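Local atomic coordinates of anti-sigma-I factor RsgI3 (Clostridium thermocellum, PDB entry 6QE7), a protein that probably restrains the sigma factor SigI3 and senses plant polysaccharides outside the cell through a pectin-binding pair of PA14 domains, the part present here. Residues Gly42-Ser47 with Gln113-Ala118; Thr66-Gly71 with Met109-His114. All blocks are in the same frame, centred on the assembly; numbering follows the deposited sequence.

How the contacts relate
Both contacts lie in the first of the two PA14 domains, on the same side of the chain's centre, with centres about 10 Å apart. Along the chain the order is 42-47, 66-71, then 109-114 running into 113-118. Strand 105-113 is the common element. Contact 1 joins its end and the loop after it to the start of strand 46-51, its neighbour in one sheet. In contact 2, segment 66-71 is where the chain passes from strand 60-69 of the other sheet to strand 72-76, beside strand 105-113. Gln113 and His114 take part in both. One calcium ion binds residues of both contacts at this crossing, and a second sits at Asp44 and Thr45.

Contact 1: Gly42-Ser47 with Gln113-Ala118; sequences GKDTYS and QHVRAA. With CA (calcium ion), chain D; CA (calcium ion), chain E.
Gln113 has CG anti to the backbone N (chi1 152°) and bends at chi2, while Tyr46 holds its ring in the crowded position between backbone N and carbonyl carbon (chi1 55°). The ring therefore lies against the aliphatic part of the glutamine. This pair belongs to a G1 beta bulge in the PA14 domain, where Thr45 and Tyr46 both face Gln113 at the start of strand 46-51. Gln113 CB stands over the ring centre, 3.8 Å from the centroid of Tyr46, in a CH-pi contact. Gln113 CG leans over the CE2 side of the same face. The phenol OH hydrogen-bonds Gly35 O, and Ala118 CB lies close beside it.

Backbone bonds join the two segments. Thr45 N gives an almost straight bond to His114 O (2.9 Å, 170°), on a carbonyl lone pair. Within the bulge, Tyr46 N bonds Gln113 O, and Gln113 N returns a bond to Tyr46 O at 3.0 Å.

A calcium ion sits on each segment. Gln113 OE1 binds one at 2.3 Å, together with Val115 O and Ala117 O; Asp69 and Asp70 complete the protein ligands. The amide's other end is also held. Gln113 NE2 donates to Arg116 O, which lies in the amide plane, and to a water that accepts from Asp44 N. This sets the amide's rotation, consistent with OE1 being presented to the metal. The other calcium is bound by Asp44 O and by both Thr45 O and Thr45 OG1, with Asn12 O, just after strand 6-11.

The Asp44 carboxylate does not bind the ion but lies against the 113-118 loop. It crosses Val115 obliquely, and one water links its OD2 to Arg116 N. Asp44 OD1 lies 3.4 Å from Val115 CA.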
# COMPACT_ATOMS: atom_id res chain seq x y z
N GLY A 42 -12.13 -7.09 -1.99
CA GLY A 42 -12.81 -6.61 -3.22
C GLY A 42 -12.24 -7.13 -4.53
O GLY A 42 -11.02 -7.36 -4.64
N LYS A 43 -13.08 -7.18 -5.56
CA LYS A 43 -12.70 -7.49 -6.96
C LYS A 43 -11.57 -6.58 -7.37
O LYS A 43 -11.67 -5.36 -7.19
CB LYS A 43 -13.79 -7.22 -7.99
CG LYS A 43 -13.58 -7.98 -9.30
CD LYS A 43 -14.71 -7.66 -10.31
CE LYS A 43 -14.32 -7.87 -11.75
NZ LYS A 43 -14.04 -9.30 -12.01
N ASP A 44 -10.53 -7.19 -7.89
CA ASP A 44 -9.39 -6.51 -8.54
C ASP A 44 -8.42 -5.88 -7.51
O ASP A 44 -8.80 -5.65 -6.33
CB ASP A 44 -9.83 -5.51 -9.62
CG ASP A 44 -10.53 -6.10 -10.83
OD1 ASP A 44 -10.34 -7.29 -11.03
OD2 ASP A 44 -11.28 -5.35 -11.58
N THR A 45 -7.19 -5.64 -7.99
CA THR A 45 -6.06 -4.98 -7.29
C THR A 45 -5.97 -5.52 -5.86
O THR A 45 -6.24 -4.77 -4.93
CB THR A 45 -6.27 -3.46 -7.30
OG1 THR A 45 -7.55 -3.25 -6.74
CG2 THR A 45 -6.24 -2.83 -8.66
N TYR A 46 -5.54 -6.77 -5.68
CA TYR A 46 -5.31 -7.33 -4.36
C TYR A 46 -3.96 -8.04 -4.39
O TYR A 46 -3.40 -8.22 -5.52
CB TYR A 46 -6.48 -8.18 -3.85
CG TYR A 46 -6.95 -9.32 -4.71
CD1 TYR A 46 -6.37 -10.56 -4.61
CD2 TYR A 46 -8.09 -9.21 -5.52
CE1 TYR A 46 -6.83 -11.65 -5.34
CE2 TYR A 46 -8.63 -10.32 -6.16
CZ TYR A 46 -7.97 -11.53 -6.12
OH TYR A 46 -8.43 -12.65 -6.79
N SER A 47 -3.45 -8.30 -3.19
CA SER A 47 -2.13 -8.94 -2.99
C SER A 47 -2.16 -9.82 -1.76
O SER A 47 -2.96 -9.57 -0.86
CB SER A 47 -0.98 -7.96 -2.99
OG SER A 47 -1.12 -6.92 -2.01
N GLN A 113 -2.95 -9.77 -7.99
CA GLN A 113 -4.00 -9.66 -9.02
C GLN A 113 -4.18 -8.19 -9.41
O GLN A 113 -4.33 -7.28 -8.50
CB GLN A 113 -5.30 -10.25 -8.46
CG GLN A 113 -6.56 -9.61 -9.08
CD GLN A 113 -6.88 -10.05 -10.48
OE1 GLN A 113 -6.00 -10.29 -11.31
NE2 GLN A 113 -8.17 -10.30 -10.72
N HIS A 114 -4.20 -7.97 -10.71
CA HIS A 114 -4.57 -6.66 -11.29
C HIS A 114 -6.07 -6.70 -11.62
O HIS A 114 -6.85 -6.24 -10.79
CB HIS A 114 -3.64 -6.24 -12.45
CG HIS A 114 -3.94 -4.87 -12.95
ND1 HIS A 114 -3.98 -4.59 -14.28
CD2 HIS A 114 -4.35 -3.73 -12.31
CE1 HIS A 114 -4.36 -3.33 -14.48
NE2 HIS A 114 -4.60 -2.77 -13.26
N VAL A 115 -6.43 -7.28 -12.77
CA VAL A 115 -7.83 -7.34 -13.25
C VAL A 115 -8.15 -8.70 -13.87
O VAL A 115 -7.31 -9.61 -13.92
CB VAL A 115 -8.09 -6.19 -14.24
CG1 VAL A 115 -7.96 -4.79 -13.60
CG2 VAL A 115 -7.23 -6.30 -15.49
N ARG A 116 -9.40 -8.87 -14.29
CA ARG A 116 -9.79 -10.13 -14.96
C ARG A 116 -9.49 -11.30 -14.02
O ARG A 116 -10.01 -11.31 -12.86
CB ARG A 116 -9.10 -10.18 -16.30
CG ARG A 116 -9.44 -8.91 -17.05
CD ARG A 116 -9.25 -9.07 -18.53
NE ARG A 116 -9.48 -7.78 -19.17
CZ ARG A 116 -10.09 -7.62 -20.34
NH1 ARG A 116 -10.55 -8.67 -21.00
NH2 ARG A 116 -10.19 -6.42 -20.87
N ALA A 117 -8.87 -12.32 -14.55
CA ALA A 117 -8.75 -13.61 -13.85
C ALA A 117 -7.68 -13.51 -12.76
O ALA A 117 -6.80 -12.67 -12.86
CB ALA A 117 -8.43 -14.67 -14.87
N ALA A 118 -7.76 -14.35 -11.73
CA ALA A 118 -6.80 -14.36 -10.60
C ALA A 118 -6.57 -15.81 -10.14
O ALA A 118 -7.60 -16.53 -9.90
CB ALA A 118 -7.31 -13.45 -9.48
CA CA D . -5.46 -10.88 -13.42
CA CA E . -8.44 -3.78 -4.58
O HOH W 1 -9.31 -5.83 -3.55
O HOH W 2 -11.30 -9.54 -11.42
O HOH W 3 -10.51 -3.56 -5.87
O HOH W 4 -10.58 -10.01 -8.98
O HOH W 5 -11.52 -6.78 -13.76
O HOH W 6 -4.62 -9.28 -15.49
O HOH W 7 -5.38 -11.45 -16.10
O HOH W 8 -10.12 -2.80 -3.05

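Contact 2: Thr66-Gly71 with Met109-His114; sequences TVTDDG and MEYYQH. With CA (calcium ion), chain D.
A calcium site of the PA14 domain joins the end of strand 60-69 to strand 105-113, which come from different sheets. Asp69 and Asp70, joined by a cis peptide bond, each bind the ion through OD1, at 2.3 Å from Asp69 and 2.4 Å from Asp70. Asp70 OD1 has a second task. His114 N donates to it at 2.8 Å, almost straight (176°) and from above the carboxylate plane. This bond probably steadies the ligand oxygen. Asp70 OD2 bonds Gln88 N and a calcium-bound water.

Asp70 and Gly71 both face Tyr112 in a classic beta bulge. Asp70 N bonds Tyr112 O, which Gly71 N also meets, weakly. Tyr112 N donates to Gly71 O. Asp70 CB lies over one face of the Tyr112 ring, offset toward the rim.

Further back, Thr68 CG2 meets Met109 CE tip to tip at 3.9 Å, and Thr66 CG2 is also near that methyl. Thr68 OG1 donates a hydrogen bond to Asp70 O. Tyr111, with CG anti to the backbone N (chi1 159°), reaches the cis peptide between Asp69 and Asp70, and its OH donates to a lone pair of Asp69 O at 2.7 Å, in the ring plane.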
# COMPACT_ATOMS: atom_id res chain seq x y z
N THR A 66 5.81 -21.60 -9.92
CA THR A 66 4.66 -20.74 -9.62
C THR A 66 3.83 -20.71 -10.89
O THR A 66 4.38 -20.67 -11.97
CB THR A 66 5.10 -19.35 -9.16
OG1 THR A 66 5.80 -18.69 -10.23
CG2 THR A 66 5.98 -19.38 -7.93
N VAL A 67 2.53 -20.86 -10.76
CA VAL A 67 1.62 -20.55 -11.88
C VAL A 67 0.67 -19.50 -11.31
O VAL A 67 -0.08 -19.83 -10.38
CB VAL A 67 0.85 -21.81 -12.37
CG1 VAL A 67 0.04 -21.49 -13.60
CG2 VAL A 67 1.80 -22.94 -12.66
N THR A 68 0.70 -18.29 -11.86
CA THR A 68 0.05 -17.10 -11.29
C THR A 68 -0.57 -16.28 -12.40
O THR A 68 0.03 -16.14 -13.49
CB THR A 68 0.98 -16.20 -10.48
OG1 THR A 68 2.20 -15.79 -11.14
CG2 THR A 68 1.37 -16.86 -9.19
N ASP A 69 -1.65 -15.64 -12.00
CA ASP A 69 -2.20 -14.45 -12.67
C ASP A 69 -2.64 -13.53 -11.54
O ASP A 69 -3.57 -13.95 -10.84
CB ASP A 69 -3.31 -14.87 -13.63
CG ASP A 69 -4.04 -13.68 -14.20
OD1 ASP A 69 -3.88 -12.53 -13.64
OD2 ASP A 69 -4.71 -13.88 -15.21
N ASP A 70 -1.96 -12.35 -11.30
CA ASP A 70 -0.89 -11.83 -12.14
C ASP A 70 0.50 -12.22 -11.64
O ASP A 70 0.93 -13.34 -11.88
CB ASP A 70 -1.00 -10.33 -12.32
CG ASP A 70 -2.28 -10.00 -13.08
OD1 ASP A 70 -3.39 -10.09 -12.43
OD2 ASP A 70 -2.18 -9.61 -14.26
N GLY A 71 1.18 -11.33 -10.96
CA GLY A 71 2.64 -11.45 -10.83
C GLY A 71 3.03 -12.15 -9.56
O GLY A 71 2.18 -12.48 -8.69
N MET A 109 6.37 -16.15 -0.70
CA MET A 109 5.79 -15.98 -2.02
C MET A 109 4.87 -14.77 -1.94
O MET A 109 3.97 -14.78 -1.11
CB MET A 109 5.05 -17.24 -2.45
CG MET A 109 4.33 -17.03 -3.73
SD MET A 109 3.78 -18.65 -4.42
CE MET A 109 2.72 -18.13 -5.77
N GLU A 110 5.15 -13.78 -2.80
CA GLU A 110 4.34 -12.55 -2.96
C GLU A 110 3.63 -12.69 -4.28
O GLU A 110 4.20 -13.23 -5.22
CB GLU A 110 5.24 -11.29 -2.89
CG GLU A 110 5.71 -11.07 -1.47
CD GLU A 110 6.61 -9.86 -1.25
OE1 GLU A 110 6.98 -9.24 -2.21
OE2 GLU A 110 6.82 -9.52 -0.12
N TYR A 111 2.36 -12.29 -4.27
CA TYR A 111 1.45 -12.50 -5.40
C TYR A 111 0.63 -11.23 -5.54
O TYR A 111 0.27 -10.68 -4.48
CB TYR A 111 0.56 -13.73 -5.07
CG TYR A 111 -0.69 -13.71 -5.89
CD1 TYR A 111 -0.67 -14.11 -7.21
CD2 TYR A 111 -1.84 -13.14 -5.39
CE1 TYR A 111 -1.78 -14.00 -8.02
CE2 TYR A 111 -2.96 -13.03 -6.19
CZ TYR A 111 -2.92 -13.44 -7.49
OH TYR A 111 -4.04 -13.34 -8.24
N TYR A 112 0.19 -10.88 -6.76
CA TYR A 112 -0.89 -9.89 -6.86
C TYR A 112 -1.73 -10.20 -8.10
O TYR A 112 -1.32 -10.91 -9.02
CB TYR A 112 -0.32 -8.47 -6.91
CG TYR A 112 0.17 -8.06 -8.28
CD1 TYR A 112 1.43 -8.37 -8.73
CD2 TYR A 112 -0.64 -7.30 -9.12
CE1 TYR A 112 1.89 -7.97 -9.99
CE2 TYR A 112 -0.19 -6.84 -10.36
CZ TYR A 112 1.09 -7.16 -10.81
OH TYR A 112 1.47 -6.80 -12.06
N GLN A 113 -2.95 -9.77 -7.99
CA GLN A 113 -4.00 -9.66 -9.02
C GLN A 113 -4.18 -8.19 -9.41
O GLN A 113 -4.33 -7.28 -8.50
CB GLN A 113 -5.30 -10.25 -8.46
CG GLN A 113 -6.56 -9.61 -9.08
CD GLN A 113 -6.88 -10.05 -10.48
OE1 GLN A 113 -6.00 -10.29 -11.31
NE2 GLN A 113 -8.17 -10.30 -10.72
N HIS A 114 -4.20 -7.97 -10.71
CA HIS A 114 -4.57 -6.66 -11.29
C HIS A 114 -6.07 -6.70 -11.62
O HIS A 114 -6.85 -6.24 -10.79
CB HIS A 114 -3.64 -6.24 -12.45
CG HIS A 114 -3.94 -4.87 -12.95
ND1 HIS A 114 -3.98 -4.59 -14.28
CD2 HIS A 114 -4.35 -3.73 -12.31
CE1 HIS A 114 -4.36 -3.33 -14.48
NE2 HIS A 114 -4.60 -2.77 -13.26
CA CA D . -5.46 -10.88 -13.42
O HOH W 7 -5.38 -11.45 -16.10
O HOH W 6 -4.62 -9.28 -15.49